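Local structure of epoxyqueuosine reductase (Streptococcus thermophilus, 5D6S) at residues A[233-245]-A[251-263]. The protein belongs to the epoxyqueuosine reductase (QueG) family and binds cobalamin and two iron/sulfur clusters. Numbering follows the deposited sequence.
With SF4 (iron/sulfur cluster), chain G.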
loop_
_atom_site.group_PDB
_atom_site.type_symbol
_atom_site.label_atom_id
_atom_site.label_comp_id
_atom_site.label_asym_id
_atom_site.label_seq_id
_atom_site.Cartn_x
_atom_site.Cartn_y
_atom_site.Cartn_z
ATOM N N ASN A 233 -4.480 14.372 -2.090
ATOM C CA ASN A 233 -3.660 14.785 -0.918
ATOM C C ASN A 233 -3.152 13.562 -0.135
ATOM O O ASN A 233 -3.822 13.094 0.765
ATOM C CB ASN A 233 -4.414 15.693 0.032
ATOM C CG ASN A 233 -3.517 16.235 1.137
ATOM O OD1 ASN A 233 -3.898 17.130 1.885
ATOM N ND2 ASN A 233 -2.297 15.763 1.191
ATOM N N ALA A 234 -1.997 13.016 -0.527
ATOM C CA ALA A 234 -1.584 11.671 -0.097
ATOM C C ALA A 234 -1.310 11.587 1.402
ATOM O O ALA A 234 -1.427 10.545 2.039
ATOM C CB ALA A 234 -0.353 11.249 -0.877
ATOM N N ARG A 235 -0.818 12.698 1.904
ATOM C CA ARG A 235 -0.764 13.036 3.282
ATOM C C ARG A 235 -2.027 12.608 4.057
ATOM O O ARG A 235 -1.920 12.312 5.242
ATOM C CB ARG A 235 -0.654 14.551 3.309
ATOM C CG ARG A 235 0.489 15.188 4.067
ATOM C CD ARG A 235 1.865 14.853 3.543
ATOM N NE ARG A 235 2.644 14.599 4.748
ATOM C CZ ARG A 235 3.747 13.861 4.840
ATOM N NH1 ARG A 235 4.307 13.298 3.788
ATOM N NH2 ARG A 235 4.281 13.694 6.025
ATOM N N ARG A 236 -3.199 12.577 3.413
ATOM C CA ARG A 236 -4.458 12.123 4.067
ATOM C C ARG A 236 -4.958 10.762 3.575
ATOM O O ARG A 236 -6.025 10.321 3.944
ATOM C CB ARG A 236 -5.572 13.147 3.906
ATOM C CG ARG A 236 -5.234 14.513 4.488
ATOM C CD ARG A 236 -6.336 15.564 4.314
ATOM N NE ARG A 236 -7.658 14.991 4.589
ATOM C CZ ARG A 236 -8.156 14.787 5.803
ATOM N NH1 ARG A 236 -7.473 15.141 6.913
ATOM N NH2 ARG A 236 -9.345 14.231 5.919
ATOM N N CYS A 237 -4.195 10.088 2.740
ATOM C CA CYS A 237 -4.537 8.707 2.425
ATOM C C CYS A 237 -4.285 7.828 3.664
ATOM O O CYS A 237 -3.231 7.911 4.290
ATOM C CB CYS A 237 -3.728 8.141 1.244
ATOM S SG CYS A 237 -4.453 6.579 0.652
ATOM N N LEU A 238 -5.242 6.979 3.997
ATOM C CA LEU A 238 -5.059 6.023 5.071
ATOM C C LEU A 238 -3.990 5.014 4.732
ATOM O O LEU A 238 -3.380 4.439 5.637
ATOM C CB LEU A 238 -6.361 5.289 5.360
ATOM C CG LEU A 238 -7.525 6.131 5.898
ATOM C CD1 LEU A 238 -8.681 5.199 6.199
ATOM C CD2 LEU A 238 -7.148 6.920 7.128
ATOM N N SER A 239 -3.762 4.752 3.444
ATOM C CA SER A 239 -2.680 3.820 3.084
ATOM C C SER A 239 -1.355 4.377 3.570
ATOM O O SER A 239 -0.477 3.651 4.054
ATOM C CB SER A 239 -2.613 3.581 1.585
ATOM O OG SER A 239 -1.645 2.575 1.279
ATOM N N PHE A 240 -1.230 5.698 3.461
ATOM C CA PHE A 240 -0.049 6.398 3.918
ATOM C C PHE A 240 -0.020 6.380 5.419
ATOM O O PHE A 240 1.006 6.086 6.013
ATOM C CB PHE A 240 -0.028 7.841 3.382
ATOM C CG PHE A 240 1.069 8.690 3.961
ATOM C CD1 PHE A 240 2.400 8.328 3.807
ATOM C CD2 PHE A 240 0.773 9.806 4.707
ATOM C CE1 PHE A 240 3.409 9.104 4.357
ATOM C CE2 PHE A 240 1.771 10.547 5.288
ATOM C CZ PHE A 240 3.084 10.217 5.105
ATOM N N GLN A 241 -1.142 6.690 6.040
ATOM C CA GLN A 241 -1.162 6.829 7.487
ATOM C C GLN A 241 -0.733 5.529 8.159
ATOM O O GLN A 241 0.019 5.545 9.142
ATOM C CB GLN A 241 -2.524 7.253 7.982
ATOM C CG GLN A 241 -2.845 8.717 7.752
ATOM C CD GLN A 241 -1.867 9.709 8.347
ATOM O OE1 GLN A 241 -1.487 10.643 7.688
ATOM N NE2 GLN A 241 -1.492 9.536 9.602
ATOM N N THR A 242 -1.140 4.412 7.604
ATOM C CA THR A 242 -0.738 3.131 8.157
ATOM C C THR A 242 0.771 2.913 8.005
ATOM O O THR A 242 1.352 2.140 8.743
ATOM C CB THR A 242 -1.508 1.946 7.539
ATOM O OG1 THR A 242 -1.397 1.980 6.114
ATOM C CG2 THR A 242 -2.929 2.039 7.912
ATOM N N GLN A 243 1.401 3.614 7.075
ATOM C CA GLN A 243 2.825 3.453 6.813
ATOM C C GLN A 243 3.685 4.578 7.343
ATOM O O GLN A 243 4.902 4.423 7.417
ATOM C CB GLN A 243 3.058 3.380 5.314
ATOM C CG GLN A 243 2.531 2.115 4.701
ATOM C CD GLN A 243 2.772 2.091 3.215
ATOM O OE1 GLN A 243 3.876 1.789 2.768
ATOM N NE2 GLN A 243 1.732 2.380 2.438
ATOM N N ASP A 244 3.073 5.709 7.687
ATOM C CA ASP A 244 3.836 6.833 8.204
ATOM C C ASP A 244 4.392 6.503 9.591
ATOM O O ASP A 244 3.746 5.841 10.404
ATOM C CB ASP A 244 2.975 8.098 8.290
ATOM C CG ASP A 244 3.803 9.364 8.398
ATOM O OD1 ASP A 244 4.965 9.362 7.952
ATOM O OD2 ASP A 244 3.291 10.383 8.919
ATOM N N LYS A 245 5.599 6.954 9.865
ATOM C CA LYS A 245 6.187 6.773 11.181
ATOM C C LYS A 245 5.673 7.823 12.132
ATOM O O LYS A 245 4.996 8.733 11.739
ATOM C CB LYS A 245 7.697 6.826 11.111
ATOM C CG LYS A 245 8.263 5.603 10.439
ATOM C CD LYS A 245 9.759 5.642 10.520
ATOM C CE LYS A 245 10.355 4.319 10.111
ATOM N NZ LYS A 245 11.804 4.557 9.883
ATOM N N GLU A 251 -7.529 11.966 13.896
ATOM C CA GLU A 251 -8.572 11.785 12.897
ATOM C C GLU A 251 -8.548 10.393 12.271
ATOM O O GLU A 251 -9.605 9.797 12.017
ATOM C CB GLU A 251 -8.441 12.824 11.796
ATOM C CG GLU A 251 -9.527 12.740 10.727
ATOM C CD GLU A 251 -9.321 13.717 9.581
ATOM O OE1 GLU A 251 -8.582 14.726 9.758
ATOM O OE2 GLU A 251 -9.906 13.470 8.497
ATOM N N PHE A 252 -7.354 9.904 11.964
ATOM C CA PHE A 252 -7.237 8.687 11.150
ATOM C C PHE A 252 -7.344 7.400 11.940
ATOM O O PHE A 252 -7.579 6.360 11.359
ATOM C CB PHE A 252 -5.938 8.686 10.353
ATOM C CG PHE A 252 -5.695 9.951 9.632
ATOM C CD1 PHE A 252 -6.555 10.361 8.645
ATOM C CD2 PHE A 252 -4.615 10.744 9.942
ATOM C CE1 PHE A 252 -6.348 11.544 7.963
ATOM C CE2 PHE A 252 -4.392 11.930 9.270
ATOM C CZ PHE A 252 -5.270 12.332 8.275
ATOM N N ARG A 253 -7.182 7.477 13.258
ATOM C CA ARG A 253 -7.203 6.305 14.114
ATOM C C ARG A 253 -8.534 5.563 13.989
ATOM O O ARG A 253 -8.571 4.358 13.652
ATOM C CB ARG A 253 -6.964 6.705 15.560
ATOM C CG ARG A 253 -5.600 7.359 15.795
ATOM C CD ARG A 253 -5.365 7.751 17.243
ATOM N NE ARG A 253 -4.216 8.629 17.400
ATOM C CZ ARG A 253 -3.855 9.191 18.546
ATOM N NH1 ARG A 253 -4.511 8.969 19.659
ATOM N NH2 ARG A 253 -2.816 9.971 18.585
ATOM N N LYS A 254 -9.621 6.283 14.245
ATOM C CA LYS A 254 -10.959 5.702 14.163
ATOM C C LYS A 254 -11.210 5.127 12.751
ATOM O O LYS A 254 -11.809 4.068 12.581
ATOM C CB LYS A 254 -11.977 6.769 14.503
ATOM C CG LYS A 254 -13.299 6.238 14.987
ATOM C CD LYS A 254 -14.259 7.397 15.239
ATOM C CE LYS A 254 -15.702 6.920 15.380
ATOM N NZ LYS A 254 -16.644 8.063 15.546
ATOM N N LYS A 255 -10.669 5.800 11.746
ATOM C CA LYS A 255 -10.982 5.478 10.371
ATOM C C LYS A 255 -10.278 4.287 9.758
ATOM O O LYS A 255 -10.753 3.762 8.747
ATOM C CB LYS A 255 -10.744 6.703 9.489
ATOM C CG LYS A 255 -11.531 7.918 9.957
ATOM C CD LYS A 255 -11.465 9.045 8.949
ATOM C CE LYS A 255 -12.351 10.189 9.366
ATOM N NZ LYS A 255 -12.191 11.354 8.457
ATOM N N ILE A 256 -9.144 3.866 10.298
ATOM C CA ILE A 256 -8.493 2.667 9.745
ATOM C C ILE A 256 -9.251 1.436 10.198
ATOM O O ILE A 256 -8.959 0.323 9.730
ATOM C CB ILE A 256 -7.008 2.516 10.088
ATOM C CG1 ILE A 256 -6.783 2.313 11.584
ATOM C CG2 ILE A 256 -6.227 3.746 9.658
ATOM C CD1 ILE A 256 -5.377 1.853 11.924
ATOM N N LYS A 257 -10.258 1.634 11.058
ATOM C CA LYS A 257 -11.080 0.538 11.592
ATOM C C LYS A 257 -10.158 -0.556 12.055
ATOM O O LYS A 257 -9.367 -0.329 12.963
ATOM C CB LYS A 257 -12.093 0.055 10.558
ATOM C CG LYS A 257 -13.198 1.062 10.248
ATOM C CD LYS A 257 -14.328 0.395 9.482
ATOM C CE LYS A 257 -15.665 1.110 9.673
ATOM N NZ LYS A 257 -15.717 2.404 8.948
ATOM N N THR A 258 -10.177 -1.700 11.390
ATOM C CA THR A 258 -9.265 -2.809 11.732
ATOM C C THR A 258 -8.250 -3.089 10.637
ATOM O O THR A 258 -7.520 -4.052 10.692
ATOM C CB THR A 258 -10.056 -4.109 12.013
ATOM O OG1 THR A 258 -10.798 -4.493 10.844
ATOM C CG2 THR A 258 -11.018 -3.896 13.172
ATOM N N VAL A 259 -8.187 -2.226 9.638
ATOM C CA VAL A 259 -7.234 -2.398 8.540
ATOM C C VAL A 259 -5.909 -1.801 8.969
ATOM O O VAL A 259 -5.753 -0.573 8.942
ATOM C CB VAL A 259 -7.720 -1.723 7.236
ATOM C CG1 VAL A 259 -6.736 -1.984 6.124
ATOM C CG2 VAL A 259 -9.080 -2.269 6.816
ATOM N N ILE A 260 -4.970 -2.669 9.349
ATOM C CA ILE A 260 -3.711 -2.239 9.937
ATOM C C ILE A 260 -2.591 -2.002 8.940
ATOM O O ILE A 260 -1.479 -1.658 9.319
ATOM C CB ILE A 260 -3.182 -3.234 10.992
ATOM C CG1 ILE A 260 -2.763 -4.544 10.352
ATOM C CG2 ILE A 260 -4.202 -3.425 12.110
ATOM C CD1 ILE A 260 -2.276 -5.586 11.339
ATOM N N TYR A 261 -2.879 -2.174 7.667
ATOM C CA TYR A 261 -1.911 -1.859 6.603
ATOM C C TYR A 261 -2.626 -1.615 5.267
ATOM O O TYR A 261 -3.351 -2.470 4.769
ATOM C CB TYR A 261 -0.869 -2.971 6.429
ATOM C CG TYR A 261 0.266 -2.534 5.544
ATOM C CD1 TYR A 261 1.263 -1.714 6.037
ATOM C CD2 TYR A 261 0.318 -2.892 4.195
ATOM C CE1 TYR A 261 2.297 -1.259 5.227
ATOM C CE2 TYR A 261 1.359 -2.462 3.383
ATOM C CZ TYR A 261 2.342 -1.627 3.907
ATOM O OH TYR A 261 3.368 -1.144 3.119
ATOM N N GLY A 262 -2.438 -0.431 4.702
ATOM C CA GLY A 262 -3.083 -0.089 3.443
ATOM C C GLY A 262 -4.549 0.254 3.610
ATOM O O GLY A 262 -5.093 0.248 4.724
ATOM N N CYS A 263 -5.159 0.601 2.478
ATOM C CA CYS A 263 -6.558 0.890 2.357
ATOM C C CYS A 263 -6.981 0.454 0.958
ATOM O O CYS A 263 -6.293 0.749 -0.022
ATOM C CB CYS A 263 -6.794 2.391 2.581
ATOM S SG CYS A 263 -8.473 3.000 2.360
HETATM FE FE1 SF4 G . -6.526 6.381 0.242
HETATM FE FE2 SF4 G . -8.436 4.914 1.162
HETATM FE FE3 SF4 G . -8.233 5.334 -1.405
HETATM FE FE4 SF4 G . -9.000 7.236 0.142
HETATM S S1 SF4 G . -9.966 5.424 -0.208
HETATM S S2 SF4 G . -7.548 7.315 -1.354
HETATM S S3 SF4 G . -7.830 6.756 1.885
HETATM S S4 SF4 G . -6.865 4.333 -0.152
#
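L238 and C263 touch CB to CB beside an iron/sulfur cluster that both segments ligate: C237 SG binds FE1 at 2.1 Å and C263 SG binds FE2 at 2.3 Å. C221 and C225 also line this cluster's pocket. From helix 238-243, L238 sends CD2 to within 3.8 Å of F252 CD1, while its CD1 rests on the carbonyl O of K255. Over one face of the F252 ring lies Q241 CG, a CH-pi contact 3.8 Å from the centroid. R236 grips E251 end-on, NH1 to OE1 (3.1 Å) and NH2 to OE2 (2.7 Å), both oxygens near the guanidinium plane. The kink at chi3 (42°) turns the arginine's end toward the carboxylate. K255 NZ reaches the anti lone pair of E251 OE2, giving that oxygen a second donor, and also bonds P222 O. Deeper in, G262 N donates to T242 OG1 (3.0 Å), holding the glycine against the helix. Next to it S239 OG and C263 N both bond cobalamin O39; C263 thus ligates the cluster through SG and meets cobalamin through its backbone N. Q243 CG lies obliquely against the Y261 ring; Q243 NE2 bonds S239 O, and Q243 OE1 accepts from W315 NE1. The axes of the short helix segments 238-243 and 251-255, the latter weakly bonded, approach to 10.6 Å at a crossing angle of -103°, within the 4Fe-4S double cluster binding domain. Helix 318-331 packs on I256, I260 and Y261, and its N324 bonds I260 O.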